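Local structure of putative Nitroreductase (Anabaena variabilis ATCC 29413, 3EO7) at residues Leu162-Thr167 against Leu235-Leu240; Asp204-Leu209 against Ser371-Asp376. The protein binds flavin mononucleotide and probably works as an oxidoreductase of the nitroreductase family. All coordinates share one frame; numbering follows the deposited sequence.

Along the chain the four segments come in the order L162-T167, D204-L209, L235-L240 and S371-D376, so the two contacts cross. Contact 1 closes a span of 67 residues that holds helices 170-177, 181-202 and 215-222 and brings strand 229-239 back beside strand 162-169 within the seven-stranded antiparallel sheet. Contact 2 starts inside that span, on the edge strand 205-207, and reaches 161 residues onward to the loop before strand 381-390. Backbone hydrogen bonds of R206 with A238 and D204 with L240 join the two contacts directly, so the sheet of the first nitroreductase-family region is linked through its edge strand to the second.

Contact 1: Leu162-Thr167 against Leu235-Leu240; sequences LAIIVT and LPLADL
Three backbone hydrogen bonds hold the two antiparallel strands together. I164 and L235 form the hydrogen-bonded pair: L235 N gives its hydrogen to I164 O at 2.7 Å, nearly along the C=O axis, and I164 N gives its own to L235 O at 2.9 Å, arriving from above the carbonyl plane. The third bond, L237 N to L162 O at 2.9 Å, is almost straight at 177° and lies in the plane of the carbonyl. Between these bonds A163 and P236 face each other as the non-hydrogen-bonded pair, their CA atoms 3.8 Å apart. A proline, which has no N-H, costs strand 162-169 nothing at such a position, and the small methyl of A163 suits the close spacing. A163 CA also makes a CA-H...O contact with L235 O.

Side-chain packing centres on L237. Its CG stands anti to the carbonyl carbon, and its CD1 branch meets I164 CG1 at 4.0 Å and I164 CD1 equally closely, the two chains crossing obliquely. On the L162 side, CD2 of that leucine reaches L237 CB at 4.1 Å; L162 takes the crowded first torsion (chi1 74°), with CG between the backbone N and the carbonyl carbon. L235, at the other end, turns CD1 to V166 CG2, 4.1 Å away, while I164 CG2 lies 4.3 Å from L235 CD1. The ring of Y205 from edge strand 205-207 touches both L162 and L237.

Leucine, isoleucine and valine suit this place, with alanine and proline at the closest pair, because every touching residue is buried and the side chains bring no polar group to be satisfied. Direction and register therefore come from backbone bonding, and the side chains contribute apolar cover.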
loop_
_atom_site.group_PDB
_atom_site.type_symbol
_atom_site.label_atom_id
_atom_site.label_comp_id
_atom_site.label_asym_id
_atom_site.label_seq_id
_atom_site.Cartn_x
_atom_site.Cartn_y
_atom_site.Cartn_z
ATOM N N LEU A 162 0.477 -21.543 -4.601
ATOM C CA LEU A 162 1.149 -20.786 -3.571
ATOM C C LEU A 162 0.445 -19.447 -3.370
ATOM O O LEU A 162 -0.266 -18.974 -4.225
ATOM C CB LEU A 162 2.637 -20.585 -3.858
ATOM C CG LEU A 162 3.115 -19.603 -4.921
ATOM C CD1 LEU A 162 4.636 -19.496 -4.796
ATOM C CD2 LEU A 162 2.696 -20.054 -6.298
ATOM N N ALA A 163 0.674 -18.873 -2.211
ATOM C CA ALA A 163 0.093 -17.605 -1.822
ATOM C C ALA A 163 1.086 -16.838 -0.984
ATOM O O ALA A 163 1.889 -17.414 -0.231
ATOM C CB ALA A 163 -1.201 -17.816 -0.988
ATOM N N ILE A 164 1.027 -15.531 -1.127
ATOM C CA ILE A 164 1.722 -14.659 -0.205
ATOM C C ILE A 164 0.698 -14.271 0.859
ATOM O O ILE A 164 -0.475 -14.062 0.563
ATOM C CB ILE A 164 2.240 -13.377 -0.924
ATOM C CG1 ILE A 164 3.542 -13.716 -1.653
ATOM C CG2 ILE A 164 2.542 -12.242 0.083
ATOM C CD1 ILE A 164 4.090 -12.562 -2.588
ATOM N N ILE A 165 1.146 -14.161 2.101
ATOM C CA ILE A 165 0.336 -13.545 3.130
ATOM C C ILE A 165 1.197 -12.421 3.677
ATOM O O ILE A 165 2.388 -12.629 3.990
ATOM C CB ILE A 165 -0.120 -14.510 4.244
ATOM C CG1 ILE A 165 -0.925 -15.678 3.629
ATOM C CG2 ILE A 165 -0.911 -13.715 5.311
ATOM C CD1 ILE A 165 -1.401 -16.722 4.679
ATOM N N VAL A 166 0.597 -11.238 3.801
ATOM C CA VAL A 166 1.283 -10.076 4.358
ATOM C C VAL A 166 0.693 -9.821 5.722
ATOM O O VAL A 166 -0.531 -9.676 5.868
ATOM C CB VAL A 166 1.157 -8.797 3.523
ATOM C CG1 VAL A 166 1.990 -7.644 4.166
ATOM C CG2 VAL A 166 1.638 -9.045 2.118
ATOM N N THR A 167 1.569 -9.794 6.719
ATOM C CA THR A 167 1.165 -9.460 8.062
ATOM C C THR A 167 1.826 -8.139 8.470
ATOM O O THR A 167 2.731 -7.630 7.766
ATOM C CB THR A 167 1.661 -10.504 9.066
ATOM O OG1 THR A 167 3.095 -10.443 9.155
ATOM C CG2 THR A 167 1.171 -11.922 8.735
ATOM N N LEU A 235 -2.876 -13.316 -0.539
ATOM C CA LEU A 235 -2.743 -13.186 -1.992
ATOM C C LEU A 235 -2.285 -14.459 -2.692
ATOM O O LEU A 235 -1.095 -14.676 -2.878
ATOM C CB LEU A 235 -1.795 -12.012 -2.367
ATOM C CG LEU A 235 -2.069 -10.624 -1.788
ATOM C CD1 LEU A 235 -1.240 -10.354 -0.557
ATOM C CD2 LEU A 235 -1.778 -9.543 -2.835
ATOM N N PRO A 236 -3.233 -15.305 -3.087
ATOM C CA PRO A 236 -2.832 -16.387 -3.969
ATOM C C PRO A 236 -2.124 -15.836 -5.197
ATOM O O PRO A 236 -2.514 -14.783 -5.736
ATOM C CB PRO A 236 -4.167 -17.039 -4.392
ATOM C CG PRO A 236 -5.116 -16.647 -3.369
ATOM C CD PRO A 236 -4.672 -15.352 -2.780
ATOM N N LEU A 237 -1.076 -16.541 -5.619
ATOM C CA LEU A 237 -0.292 -16.163 -6.772
ATOM C C LEU A 237 -0.608 -17.084 -7.944
ATOM O O LEU A 237 -0.225 -18.258 -7.932
ATOM C CB LEU A 237 1.192 -16.233 -6.445
ATOM C CG LEU A 237 1.688 -15.260 -5.385
ATOM C CD1 LEU A 237 3.210 -15.463 -5.207
ATOM C CD2 LEU A 237 1.344 -13.810 -5.708
ATOM N N ALA A 238 -1.297 -16.540 -8.947
ATOM C CA ALA A 238 -1.690 -17.302 -10.140
ATOM C C ALA A 238 -0.602 -17.233 -11.188
ATOM O O ALA A 238 -0.235 -16.125 -11.608
ATOM C CB ALA A 238 -2.983 -16.731 -10.721
ATOM N N ASP A 239 -0.163 -18.400 -11.643
ATOM C CA ASP A 239 0.873 -18.518 -12.644
ATOM C C ASP A 239 0.238 -18.361 -14.026
ATOM O O ASP A 239 -0.424 -19.273 -14.522
ATOM C CB ASP A 239 1.525 -19.878 -12.521
ATOM C CG ASP A 239 2.678 -20.064 -13.478
ATOM O OD1 ASP A 239 2.848 -19.245 -14.404
ATOM O OD2 ASP A 239 3.398 -21.071 -13.310
ATOM N N LEU A 240 0.431 -17.203 -14.628
ATOM C CA LEU A 240 -0.175 -16.915 -15.912
ATOM C C LEU A 240 0.377 -17.763 -17.070
ATOM O O LEU A 240 -0.202 -17.792 -18.164
ATOM C CB LEU A 240 -0.094 -15.410 -16.216
ATOM C CG LEU A 240 -0.799 -14.474 -15.237
ATOM C CD1 LEU A 240 -0.567 -13.047 -15.681
ATOM C CD2 LEU A 240 -2.317 -14.778 -15.077
#

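Contact 2: Asp204-Leu209 against Ser371-Asp376; sequences DYRPHL and SPDYFD
D204, with positive phi, is the C-prime residue of the Schellman motif that ends helix 181-202 and lets the chain enter strand 205-207. R206 makes the main polar crossing. Its CG stands anti to the backbone N (chi1 -176°), and the chain runs on extended to NE, which brings the guanidinium end-on to the D373 carboxylate: NH2 meets OD1 at 2.8 Å and NH1 meets OD2 at 3.2 Å. This salt bridge lies near the guanidinium plane but above the carboxylate plane, the two planes being 69° apart. NH2 also makes a weak bond to S371 O, while NE forms a salt bridge with D369, so a long, many-handed arginine suits the place.

P207 contributes its carbonyl, which takes a hydrogen from a water that in turn accepts from D373 N. H208 lies with one ring face under R206 NH1, 3.4 Å above its centre, and a second water joins H208 ND1 to D373 OD2; the guanidinium over the ring and the carboxylate nearby would probably pull its ionisation in contrary directions. L209 N gives a straight bond of 2.9 Å to the anti lone pair of D373 OD2. An alanine in place of D373 would lose this acceptor and the salt bridge, and would probably loosen the loop from the edge strand.

The L209 side chain then makes the apolar contact: CD2 lies 3.5 Å from the centroid of the F375 ring, 9° off its normal, a CH-pi contact over the face. F375 also stacks on Y455. The edge strand 205-207 and the residues just after it, in the first nitroreductase-family region, are thus joined to a loop of the second, an interface of paired charge, bridging waters and CH-pi packing away from the annotated FMN-binding residues.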
loop_
_atom_site.group_PDB
_atom_site.type_symbol
_atom_site.label_atom_id
_atom_site.label_comp_id
_atom_site.label_asym_id
_atom_site.label_seq_id
_atom_site.Cartn_x
_atom_site.Cartn_y
_atom_site.Cartn_z
ATOM N N ASP A 204 5.218 -12.987 -14.818
ATOM C CA ASP A 204 4.071 -13.736 -15.350
ATOM C C ASP A 204 3.181 -14.386 -14.297
ATOM O O ASP A 204 2.700 -15.507 -14.467
ATOM C CB ASP A 204 4.521 -14.750 -16.407
ATOM C CG ASP A 204 5.146 -14.097 -17.590
ATOM O OD1 ASP A 204 4.534 -13.183 -18.163
ATOM O OD2 ASP A 204 6.248 -14.517 -17.945
ATOM N N TYR A 205 3.007 -13.662 -13.204
ATOM C CA TYR A 205 2.106 -14.038 -12.110
ATOM C C TYR A 205 1.047 -12.954 -11.992
ATOM O O TYR A 205 1.239 -11.818 -12.468
ATOM C CB TYR A 205 2.848 -14.141 -10.778
ATOM C CG TYR A 205 3.400 -15.509 -10.491
ATOM C CD1 TYR A 205 2.562 -16.494 -9.996
ATOM C CD2 TYR A 205 4.717 -15.830 -10.725
ATOM C CE1 TYR A 205 3.012 -17.754 -9.729
ATOM C CE2 TYR A 205 5.189 -17.119 -10.445
ATOM C CZ TYR A 205 4.317 -18.062 -9.945
ATOM O OH TYR A 205 4.699 -19.354 -9.654
ATOM N N ARG A 206 -0.083 -13.329 -11.403
ATOM C CA ARG A 206 -1.128 -12.368 -11.034
ATOM C C ARG A 206 -1.554 -12.685 -9.598
ATOM O O ARG A 206 -1.996 -13.804 -9.294
ATOM C CB ARG A 206 -2.353 -12.398 -11.929
ATOM C CG ARG A 206 -3.348 -11.288 -11.516
ATOM C CD ARG A 206 -4.661 -11.413 -12.200
ATOM N NE ARG A 206 -5.426 -10.177 -12.051
ATOM C CZ ARG A 206 -6.202 -9.861 -11.021
ATOM N NH1 ARG A 206 -6.358 -10.673 -9.977
ATOM N NH2 ARG A 206 -6.831 -8.700 -11.044
ATOM N N PRO A 207 -1.436 -11.705 -8.706
ATOM C CA PRO A 207 -1.920 -11.941 -7.349
ATOM C C PRO A 207 -3.431 -11.690 -7.325
ATOM O O PRO A 207 -3.923 -10.862 -8.088
ATOM C CB PRO A 207 -1.199 -10.855 -6.523
ATOM C CG PRO A 207 -0.877 -9.768 -7.495
ATOM C CD PRO A 207 -0.866 -10.360 -8.882
ATOM N N HIS A 208 -4.130 -12.453 -6.504
ATOM C CA HIS A 208 -5.544 -12.294 -6.254
ATOM C C HIS A 208 -5.669 -11.841 -4.821
ATOM O O HIS A 208 -5.308 -12.569 -3.887
ATOM C CB HIS A 208 -6.263 -13.586 -6.508
ATOM C CG HIS A 208 -6.359 -13.908 -7.961
ATOM N ND1 HIS A 208 -7.521 -13.726 -8.684
ATOM C CD2 HIS A 208 -5.423 -14.347 -8.841
ATOM C CE1 HIS A 208 -7.295 -14.051 -9.948
ATOM N NE2 HIS A 208 -6.030 -14.437 -10.071
ATOM N N LEU A 209 -6.125 -10.605 -4.663
ATOM C CA LEU A 209 -6.178 -9.979 -3.364
ATOM C C LEU A 209 -7.371 -10.478 -2.560
ATOM O O LEU A 209 -8.510 -10.469 -3.059
ATOM C CB LEU A 209 -6.295 -8.485 -3.545
ATOM C CG LEU A 209 -6.246 -7.627 -2.300
ATOM C CD1 LEU A 209 -4.904 -7.826 -1.545
ATOM C CD2 LEU A 209 -6.453 -6.093 -2.731
ATOM N N SER A 371 -6.554 -4.430 -14.908
ATOM C CA SER A 371 -7.368 -4.161 -13.714
ATOM C C SER A 371 -6.829 -4.921 -12.494
ATOM O O SER A 371 -7.364 -5.948 -12.073
ATOM C CB SER A 371 -8.822 -4.502 -13.987
ATOM O OG SER A 371 -9.609 -4.012 -12.905
ATOM N N PRO A 372 -5.718 -4.443 -11.941
ATOM C CA PRO A 372 -5.141 -5.108 -10.776
ATOM C C PRO A 372 -6.111 -5.005 -9.598
ATOM O O PRO A 372 -6.920 -4.063 -9.523
ATOM C CB PRO A 372 -3.863 -4.308 -10.498
ATOM C CG PRO A 372 -3.994 -3.059 -11.294
ATOM C CD PRO A 372 -5.013 -3.202 -12.298
ATOM N N ASP A 373 -6.049 -5.970 -8.692
ATOM C CA ASP A 373 -6.955 -5.973 -7.584
ATOM C C ASP A 373 -6.617 -4.879 -6.563
ATOM O O ASP A 373 -5.444 -4.689 -6.176
ATOM C CB ASP A 373 -6.906 -7.303 -6.820
ATOM C CG ASP A 373 -7.470 -8.456 -7.594
ATOM O OD1 ASP A 373 -8.197 -8.266 -8.605
ATOM O OD2 ASP A 373 -7.254 -9.588 -7.132
ATOM N N TYR A 374 -7.683 -4.226 -6.118
ATOM C CA TYR A 374 -7.712 -3.355 -4.954
ATOM C C TYR A 374 -8.852 -3.895 -4.089
ATOM O O TYR A 374 -9.676 -4.689 -4.536
ATOM C CB TYR A 374 -8.038 -1.918 -5.344
ATOM C CG TYR A 374 -6.899 -1.229 -6.074
ATOM C CD1 TYR A 374 -6.698 -1.424 -7.430
ATOM C CD2 TYR A 374 -6.026 -0.372 -5.413
ATOM C CE1 TYR A 374 -5.652 -0.778 -8.102
ATOM C CE2 TYR A 374 -4.993 0.263 -6.088
ATOM C CZ TYR A 374 -4.816 0.053 -7.427
ATOM O OH TYR A 374 -3.790 0.672 -8.100
ATOM N N PHE A 375 -8.968 -3.396 -2.869
ATOM C CA PHE A 375 -10.070 -3.785 -1.990
ATOM C C PHE A 375 -11.339 -3.117 -2.480
ATOM O O PHE A 375 -12.318 -3.804 -2.838
ATOM C CB PHE A 375 -9.738 -3.480 -0.526
ATOM C CG PHE A 375 -8.575 -4.253 -0.031
ATOM C CD1 PHE A 375 -8.690 -5.622 0.168
ATOM C CD2 PHE A 375 -7.360 -3.645 0.240
ATOM C CE1 PHE A 375 -7.614 -6.363 0.599
ATOM C CE2 PHE A 375 -6.282 -4.385 0.658
ATOM C CZ PHE A 375 -6.412 -5.744 0.863
ATOM N N ASP A 376 -11.346 -1.783 -2.545
ATOM C CA ASP A 376 -12.467 -1.077 -3.156
ATOM C C ASP A 376 -12.137 0.367 -3.463
ATOM O O ASP A 376 -12.318 1.245 -2.624
ATOM C CB ASP A 376 -13.742 -1.168 -2.294
ATOM C CG ASP A 376 -14.988 -0.730 -3.062
ATOM O OD1 ASP A 376 -14.839 -0.162 -4.147
ATOM O OD2 ASP A 376 -16.104 -0.966 -2.579
HETATM O O HOH W 1 -4.044 -8.122 -8.684
HETATM O O HOH W 2 -9.058 -11.554 -7.486
#